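Side-chain contacts in diguanylate cyclase/phosphodiesterase-domain containing protein (Thermotoga maritima MSB8, PDB 6KHU), which is a putative diguanylate cyclase of the GGDEF family, probably concerned with the bacterial second messenger cyclic di-GMP: residues K9-F12 and L13-S17; A122-D125 and L126-V130; H20-A23 and F24-N27; P87-E90 and E91-K94. All coordinates share one frame; numbering follows the deposited sequence.

Contact 1: residues K9-F12 and L13-S17; sequences KDHF and LRLLS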
# COMPACT_ATOMS: atom_id res chain seq x y z
N LYS A 9 -4.83 9.94 -5.25
CA LYS A 9 -4.12 9.04 -6.16
C LYS A 9 -2.90 9.70 -6.80
O LYS A 9 -1.79 9.18 -6.73
CB LYS A 9 -5.07 8.55 -7.25
CG LYS A 9 -4.40 7.59 -8.24
CD LYS A 9 -5.30 7.34 -9.45
CE LYS A 9 -4.82 6.16 -10.27
NZ LYS A 9 -5.65 6.03 -11.49
N ASP A 10 -3.10 10.85 -7.46
CA ASP A 10 -2.01 11.44 -8.22
C ASP A 10 -0.95 12.03 -7.30
O ASP A 10 0.25 11.97 -7.61
CB ASP A 10 -2.54 12.51 -9.17
CG ASP A 10 -3.28 11.91 -10.35
OD1 ASP A 10 -3.35 10.67 -10.45
OD2 ASP A 10 -3.80 12.68 -11.19
N HIS A 11 -1.37 12.59 -6.16
CA HIS A 11 -0.41 13.03 -5.15
C HIS A 11 0.43 11.84 -4.68
O HIS A 11 1.66 11.90 -4.68
CB HIS A 11 -1.17 13.69 -3.98
CG HIS A 11 -0.29 14.43 -3.02
ND1 HIS A 11 -0.79 15.26 -2.05
CD2 HIS A 11 1.06 14.45 -2.87
CE1 HIS A 11 0.20 15.78 -1.34
NE2 HIS A 11 1.33 15.29 -1.82
N PHE A 12 -0.24 10.75 -4.30
CA PHE A 12 0.44 9.53 -3.88
C PHE A 12 1.45 9.05 -4.92
O PHE A 12 2.59 8.71 -4.59
CB PHE A 12 -0.59 8.42 -3.61
CG PHE A 12 0.03 7.08 -3.35
CD1 PHE A 12 0.51 6.76 -2.10
CD2 PHE A 12 0.18 6.15 -4.38
CE1 PHE A 12 1.11 5.54 -1.85
CE2 PHE A 12 0.78 4.93 -4.14
CZ PHE A 12 1.25 4.62 -2.88
N LEU A 13 1.02 8.99 -6.18
CA LEU A 13 1.89 8.43 -7.21
C LEU A 13 3.10 9.32 -7.45
O LEU A 13 4.18 8.81 -7.76
CB LEU A 13 1.09 8.23 -8.50
CG LEU A 13 0.12 7.04 -8.52
CD1 LEU A 13 -0.81 7.13 -9.73
CD2 LEU A 13 0.87 5.71 -8.54
N ARG A 14 2.93 10.64 -7.32
CA ARG A 14 4.08 11.54 -7.39
C ARG A 14 5.09 11.23 -6.30
O ARG A 14 6.29 11.12 -6.56
CB ARG A 14 3.63 13.00 -7.31
CG ARG A 14 4.74 13.98 -7.66
CD ARG A 14 4.23 15.42 -7.74
NE ARG A 14 4.04 16.00 -6.41
CZ ARG A 14 2.85 16.27 -5.88
NH1 ARG A 14 1.75 16.03 -6.58
NH2 ARG A 14 2.77 16.80 -4.66
N LEU A 15 4.62 11.08 -5.05
CA LEU A 15 5.51 10.73 -3.95
C LEU A 15 6.18 9.38 -4.18
O LEU A 15 7.35 9.19 -3.83
CB LEU A 15 4.75 10.73 -2.62
CG LEU A 15 4.16 12.09 -2.19
CD1 LEU A 15 3.31 11.97 -0.93
CD2 LEU A 15 5.27 13.15 -1.98
N LEU A 16 5.44 8.43 -4.76
CA LEU A 16 6.00 7.12 -5.06
C LEU A 16 7.09 7.22 -6.12
O LEU A 16 8.12 6.55 -6.01
CB LEU A 16 4.90 6.16 -5.52
CG LEU A 16 5.34 4.78 -6.01
CD1 LEU A 16 6.14 4.01 -4.94
CD2 LEU A 16 4.12 3.97 -6.43
N SER A 17 6.89 8.04 -7.16
CA SER A 17 7.92 8.17 -8.18
C SER A 17 9.17 8.84 -7.63
O SER A 17 10.29 8.51 -8.05
CB SER A 17 7.38 8.92 -9.39
OG SER A 17 7.21 10.28 -9.06
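His11 and Arg14 meet on the outer flank of helix 9-26, the first long helix of this GGDEF-family fold. Three residues apart, they bring an imidazole next to a guanidinium group: Arg14 NH2 comes to 3.4 Å from His11 CD2. The two planes are 16° apart, so the groups run almost parallel, though they meet on a slant. In Arg14, CG is anti to the backbone N (chi1 -168°), and a bend at chi3 (77°) swings the guanidinium back toward the start of the helix and the imidazole. One turn on, Leu15 CD1 reaches the same ring, 3.9 Å from His11 CD2. Tyr7, on strand 7-8, meets the ring edge-to-face. An alanine in place of His11 would probably leave the Arg14 guanidinium without its flat neighbour and free to swing, and Leu15 and Tyr7 without the ring they share.

The buried side of the same turn is carried by Phe12 and Leu16. Phe12 CE2 lies 4.2 Å from Leu16 CD2, and both side chains press on the sheet, reaching Phe77 on strand 73-79. Lys9 and Leu13 lie alongside one another, pointing the same way, with Lys9 CG 3.9 Å from Leu13 CD1; the lysine's charged end makes a cation-pi contact with Tyr69. What spaces these pairs is the alpha-helical ladder, for example Leu16 N to Phe12 O at 2.9 Å. Further along, Ser17 folds back on the helix, its OG donating to Arg14 O at 2.8 Å.

Contact 2: residues A122-D125 and L126-V130; sequences AILD and LEKAV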
# COMPACT_ATOMS: atom_id res chain seq x y z
N ALA A 122 5.27 -2.58 -12.21
CA ALA A 122 4.81 -2.96 -10.87
C ALA A 122 3.38 -2.47 -10.62
O ALA A 122 2.55 -3.22 -10.09
CB ALA A 122 5.74 -2.40 -9.80
N ILE A 123 3.08 -1.23 -11.01
CA ILE A 123 1.77 -0.65 -10.73
C ILE A 123 0.68 -1.39 -11.50
O ILE A 123 -0.36 -1.76 -10.94
CB ILE A 123 1.77 0.86 -11.04
CG1 ILE A 123 2.61 1.60 -9.99
CG2 ILE A 123 0.34 1.42 -11.09
CD1 ILE A 123 1.99 1.55 -8.61
N LEU A 124 0.89 -1.59 -12.81
CA LEU A 124 -0.04 -2.39 -13.61
C LEU A 124 -0.25 -3.77 -13.01
O LEU A 124 -1.38 -4.25 -12.91
CB LEU A 124 0.46 -2.52 -15.05
CG LEU A 124 -0.02 -1.55 -16.13
CD1 LEU A 124 -0.95 -0.48 -15.60
CD2 LEU A 124 1.15 -0.94 -16.87
N ASP A 125 0.84 -4.43 -12.62
CA ASP A 125 0.74 -5.77 -12.06
C ASP A 125 -0.04 -5.76 -10.75
O ASP A 125 -0.82 -6.69 -10.48
CB ASP A 125 2.14 -6.34 -11.82
CG ASP A 125 2.82 -6.79 -13.10
OD1 ASP A 125 2.15 -6.83 -14.15
OD2 ASP A 125 4.03 -7.11 -13.05
N LEU A 126 0.16 -4.74 -9.91
CA LEU A 126 -0.55 -4.70 -8.64
C LEU A 126 -2.05 -4.52 -8.85
O LEU A 126 -2.85 -5.19 -8.19
CB LEU A 126 0.00 -3.57 -7.76
CG LEU A 126 1.29 -3.92 -7.03
CD1 LEU A 126 2.09 -2.66 -6.70
CD2 LEU A 126 1.02 -4.77 -5.77
N GLU A 127 -2.43 -3.63 -9.77
CA GLU A 127 -3.83 -3.48 -10.18
C GLU A 127 -4.46 -4.82 -10.55
O GLU A 127 -5.53 -5.18 -10.04
CB GLU A 127 -3.92 -2.52 -11.38
CG GLU A 127 -3.77 -1.06 -11.02
CD GLU A 127 -3.86 -0.14 -12.23
OE1 GLU A 127 -4.03 -0.64 -13.37
OE2 GLU A 127 -3.75 1.09 -12.04
N LYS A 128 -3.82 -5.56 -11.46
CA LYS A 128 -4.36 -6.85 -11.88
C LYS A 128 -4.49 -7.80 -10.71
O LYS A 128 -5.47 -8.56 -10.61
CB LYS A 128 -3.49 -7.50 -12.96
CG LYS A 128 -3.08 -6.65 -14.16
CD LYS A 128 -4.13 -5.64 -14.59
CE LYS A 128 -3.45 -4.31 -14.96
NZ LYS A 128 -4.39 -3.15 -14.99
N ALA A 129 -3.50 -7.79 -9.80
CA ALA A 129 -3.47 -8.80 -8.74
C ALA A 129 -4.61 -8.65 -7.73
O ALA A 129 -5.01 -9.64 -7.10
CB ALA A 129 -2.12 -8.75 -8.03
N VAL A 130 -5.13 -7.44 -7.54
CA VAL A 130 -6.19 -7.20 -6.56
C VAL A 130 -7.54 -6.97 -7.21
O VAL A 130 -8.55 -6.83 -6.49
CB VAL A 130 -5.85 -6.01 -5.63
CG1 VAL A 130 -4.58 -6.28 -4.83
CG2 VAL A 130 -5.72 -4.72 -6.43
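Helix 119-130, the last helix of the chain, is stitched here by four successive i-to-i+4 backbone bonds, from Leu126 N on Ala122 O (2.8 Å) to Ala129 N on Asp125 O (3.0 Å). The bond from Glu127 N to Ile123 O is almost straight, with an N-H...O angle of 175°. Side chains follow the same ladder: Leu126 holds its CG beside its own backbone N (chi1 -80°), which lays that carbon 3.4 Å from Ala122 O, against the preceding turn.

Leu126 and Ile123 face inward. The helix packs on the central beta-sheet of the GGDEF-type fold, with Leu126 reaching Ile32 and Phe34 on strand 30-37 and Ala108 on strand 105-112, while Ile123 touches Phe34 and also Tyr69.

Glu127 stands at the border between this packed side and the solvent. Leu124 CD1 approaches its OE1 to 3.8 Å, a plain van der Waals touch at the carboxylate. That oxygen is also gripped by the neighbouring residue: Lys128 NZ bonds to Glu127 OE1 at 3.0 Å in a salt bridge, taking the anti lone pair, the one turned away from the other oxygen. OE2 goes to the Tyr69 hydroxyl, so each oxygen has its own partner and the carboxylate is held against rotation. An alanine in place of the glutamate would probably leave Lys128 without its countercharge and the Tyr69 hydroxyl without this bond. Asp125, on another flank, pairs with Lys121 one turn back through a salt bridge at OD2.

Contact 3: residues H20-A23 and F24-N27; sequences HQRA and FEEN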
# COMPACT_ATOMS: atom_id res chain seq x y z
N HIS A 20 10.89 6.11 -5.69
CA HIS A 20 11.49 5.14 -6.60
C HIS A 20 12.84 5.63 -7.09
O HIS A 20 13.81 4.86 -7.16
CB HIS A 20 10.54 4.87 -7.78
CG HIS A 20 11.04 3.84 -8.75
ND1 HIS A 20 11.08 2.49 -8.45
CD2 HIS A 20 11.51 3.96 -10.02
CE1 HIS A 20 11.56 1.82 -9.49
NE2 HIS A 20 11.83 2.69 -10.45
N GLN A 21 12.95 6.93 -7.38
CA GLN A 21 14.22 7.50 -7.82
C GLN A 21 15.25 7.47 -6.69
O GLN A 21 16.40 7.10 -6.91
CB GLN A 21 14.03 8.92 -8.32
CG GLN A 21 15.34 9.60 -8.64
CD GLN A 21 15.15 10.81 -9.53
OE1 GLN A 21 14.30 10.82 -10.42
NE2 GLN A 21 15.97 11.83 -9.30
N ARG A 22 14.83 7.87 -5.49
CA ARG A 22 15.74 7.86 -4.34
C ARG A 22 16.22 6.45 -4.01
O ARG A 22 17.38 6.26 -3.63
CB ARG A 22 15.04 8.48 -3.12
CG ARG A 22 14.95 10.01 -3.11
CD ARG A 22 14.51 10.50 -1.72
NE ARG A 22 13.23 9.90 -1.37
CZ ARG A 22 12.05 10.49 -1.55
NH1 ARG A 22 11.98 11.74 -2.01
NH2 ARG A 22 10.95 9.85 -1.22
N ALA A 23 15.33 5.46 -4.13
CA ALA A 23 15.71 4.07 -3.88
C ALA A 23 16.78 3.61 -4.87
O ALA A 23 17.77 2.98 -4.48
CB ALA A 23 14.47 3.18 -3.97
N PHE A 24 16.58 3.92 -6.15
CA PHE A 24 17.59 3.65 -7.16
C PHE A 24 18.92 4.29 -6.78
O PHE A 24 19.96 3.61 -6.71
CB PHE A 24 17.11 4.17 -8.51
CG PHE A 24 18.04 3.88 -9.66
CD1 PHE A 24 18.10 2.62 -10.23
CD2 PHE A 24 18.84 4.89 -10.19
CE1 PHE A 24 18.95 2.36 -11.31
CE2 PHE A 24 19.69 4.63 -11.26
CZ PHE A 24 19.73 3.36 -11.81
N GLU A 25 18.89 5.58 -6.46
CA GLU A 25 20.12 6.33 -6.19
C GLU A 25 20.84 5.82 -4.95
O GLU A 25 22.07 5.78 -4.92
CB GLU A 25 19.79 7.81 -6.04
CG GLU A 25 19.41 8.49 -7.35
CD GLU A 25 18.71 9.81 -7.12
OE1 GLU A 25 18.27 10.05 -5.97
OE2 GLU A 25 18.58 10.58 -8.08
N GLU A 26 20.10 5.44 -3.92
CA GLU A 26 20.72 5.09 -2.65
C GLU A 26 20.87 3.59 -2.45
O GLU A 26 21.29 3.17 -1.37
CB GLU A 26 19.92 5.68 -1.47
CG GLU A 26 19.65 7.19 -1.51
CD GLU A 26 20.89 8.04 -1.82
OE1 GLU A 26 21.98 7.74 -1.29
OE2 GLU A 26 20.78 9.00 -2.59
N ASN A 27 20.53 2.77 -3.45
CA ASN A 27 20.60 1.31 -3.35
C ASN A 27 19.82 0.78 -2.15
O ASN A 27 20.29 -0.07 -1.39
CB ASN A 27 22.06 0.83 -3.30
CG ASN A 27 22.80 1.07 -4.61
OD1 ASN A 27 22.64 2.11 -5.24
ND2 ASN A 27 23.61 0.11 -5.01
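His20 to Glu26 form the closing turns of helix 9-26, with regular i-to-i+4 bonds running from Phe24 N to His20 O (3.1 Å), from Glu25 N to Gln21 O (3.0 Å) and from Glu26 N to Arg22 O (2.9 Å). At Asn27 the chain leaves helical geometry by taking a positive phi, and Asn27 N makes a weak bond, 3.4 Å, to Phe24 O.

On the solvent side, Gln21 and Glu25 cross on a slant, one turn apart, and are joined by a hydrogen bond. Gln21 carries CG anti to its backbone N (chi1 174°) and stays extended, while Glu25 sends its chain back over the preceding turn. Gln21 NE2 then donates to Glu25 OE2 at 3.1 Å, in a distinctly bent bond. The flat groups stand steeply to each other, amide and carboxylate planes 75° apart, and the donor reaches the oxygen from above the carboxylate plane, 39° out of it. The aliphatic part of the glutamine completes the contact, with Gln21 CG 3.4 Å from Glu25 OE2. Glu26 bends instead, its CG lying 3.2 Å from Arg22 O.

His20 and Ala23 turn to the protein instead: His20 ND1 is hydrogen-bonded to the Tyr30 hydroxyl, its ring meets Tyr112 edge-to-face, and Ala23 also rests on Tyr112, in strand 105-112. Arg22 NH2 bonds to Gln19 OE1 within the same helix. The positive phi at Asn27, with two bonds back into the last turn, makes this a Schellman motif, the C-terminal cap by which the chain turns off toward strand 30-37.

Contact 4: residues P87-E90 and E91-K94; sequences PNIE and ERIK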
# COMPACT_ATOMS: atom_id res chain seq x y z
N PRO A 87 6.71 -9.94 3.51
CA PRO A 87 5.62 -10.85 3.92
C PRO A 87 5.14 -10.62 5.34
O PRO A 87 3.95 -10.82 5.62
CB PRO A 87 6.24 -12.25 3.77
CG PRO A 87 7.38 -12.07 2.81
CD PRO A 87 7.91 -10.70 3.10
N ASN A 88 6.04 -10.24 6.25
CA ASN A 88 5.63 -9.96 7.62
C ASN A 88 4.66 -8.78 7.67
O ASN A 88 3.68 -8.80 8.43
CB ASN A 88 6.84 -9.65 8.50
CG ASN A 88 7.90 -10.75 8.46
OD1 ASN A 88 8.07 -11.47 7.47
ND2 ASN A 88 8.64 -10.87 9.56
N ILE A 89 4.93 -7.74 6.89
CA ILE A 89 4.02 -6.60 6.85
C ILE A 89 2.67 -7.01 6.28
O ILE A 89 1.62 -6.65 6.81
CB ILE A 89 4.64 -5.44 6.05
CG1 ILE A 89 5.84 -4.88 6.81
CG2 ILE A 89 3.60 -4.34 5.79
CD1 ILE A 89 6.63 -3.87 6.04
N GLU A 90 2.68 -7.80 5.20
CA GLU A 90 1.41 -8.26 4.64
C GLU A 90 0.61 -9.06 5.65
O GLU A 90 -0.61 -8.88 5.76
CB GLU A 90 1.64 -9.11 3.39
CG GLU A 90 0.33 -9.40 2.65
CD GLU A 90 0.48 -10.45 1.55
OE1 GLU A 90 1.09 -11.51 1.82
OE2 GLU A 90 0.01 -10.21 0.42
N GLU A 91 1.27 -9.96 6.39
CA GLU A 91 0.55 -10.73 7.40
C GLU A 91 -0.06 -9.82 8.46
O GLU A 91 -1.20 -10.03 8.88
CB GLU A 91 1.48 -11.76 8.04
CG GLU A 91 0.81 -13.05 8.52
CD GLU A 91 -0.06 -13.72 7.45
OE1 GLU A 91 -1.09 -14.34 7.82
OE2 GLU A 91 0.29 -13.65 6.25
N ARG A 92 0.68 -8.78 8.87
CA ARG A 92 0.15 -7.87 9.88
C ARG A 92 -1.10 -7.16 9.36
O ARG A 92 -2.10 -7.05 10.09
CB ARG A 92 1.22 -6.84 10.29
CG ARG A 92 2.31 -7.39 11.22
CD ARG A 92 3.54 -6.49 11.26
NE ARG A 92 3.23 -5.16 11.76
CZ ARG A 92 3.91 -4.05 11.47
NH1 ARG A 92 3.53 -2.88 11.98
NH2 ARG A 92 4.97 -4.11 10.66
N ILE A 93 -1.08 -6.70 8.11
CA ILE A 93 -2.27 -6.07 7.54
C ILE A 93 -3.43 -7.05 7.54
O ILE A 93 -4.56 -6.72 7.95
CB ILE A 93 -1.97 -5.54 6.12
CG1 ILE A 93 -0.91 -4.42 6.17
CG2 ILE A 93 -3.27 -5.05 5.46
CD1 ILE A 93 -0.23 -4.17 4.85
N LYS A 94 -3.17 -8.30 7.12
CA LYS A 94 -4.23 -9.31 7.07
C LYS A 94 -4.79 -9.60 8.46
O LYS A 94 -6.01 -9.69 8.64
CB LYS A 94 -3.70 -10.60 6.43
CG LYS A 94 -3.34 -10.44 4.93
CD LYS A 94 -3.44 -11.76 4.15
CE LYS A 94 -2.31 -12.71 4.52
NZ LYS A 94 -2.21 -13.87 3.57
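Ile89 and Ile93 make the tight half of this contact, one turn apart on the inward side of helix 86-100. Ile89 CG2 meets Ile93 CD1 at 3.9 Å, branch against branch. Ile89 CG2 is the branch anti to the backbone N, while Ile93 sends CG1 beside its own N (chi1 -64°), back toward the previous turn; its methyl CD1 is therefore also 3.7 Å from Ile89 O. Beneath them the backbone is regular, Ile93 N bonding to Ile89 O at 3.0 Å.

On the solvent side, Arg92 and Glu91 are more loosely joined. Arg92 lays its aliphatic stem on the preceding turn, with CG 3.4 Å from Asn88 O, then bends at chi3 (61°) so that NH2 comes within 4.0 Å of Ile89 CG1, the guanidinium skirting the rim of the apolar patch. Glu90 runs along the sheet instead, its carboxylate near Lys94. Lys94 lies near two acids without a close grip on either: its NZ is 3.7 Å from Glu91 OE2, a long salt bridge, and 4.4 Å from Glu90 OE1, beyond salt-bridge range. The lysine probably offsets the like charges of the two carboxylates rather than fixing either of them in place.

Past this stretch, Arg92 O accepts a bond from ND1 of His96, which binds zinc together with Glu57. The helix itself lies across one face of the sheet: Ile89 and Glu90 touch Phe33 on strand 30-37, Glu90 also reaches Ile107 and Tyr109 on strand 105-112, and Ile93 packs against Ile54 and Leu55 of helix 41-57.

Along the chain the order is contact 1, contact 3, contact 4, contact 2. Contacts 1 and 3 are two parts of helix 9-26, adjoining in sequence with centres 16 Å apart, one near its start and the other at its end. Contact 2 lies on helix 119-130, which packs beside that helix: Leu16 CD2 meets Ile123 CD1 at 3.9 Å, where contacts 1 and 2 touch. Contact 4, on helix 86-100, is across the chain's centre from contact 1, about 23 Å between centres. All three helices pack on strands of the same mixed sheet, so inward side chains such as Leu16, Leu126 and Ile89 help to cover it, while contact 3 is mostly at the surface.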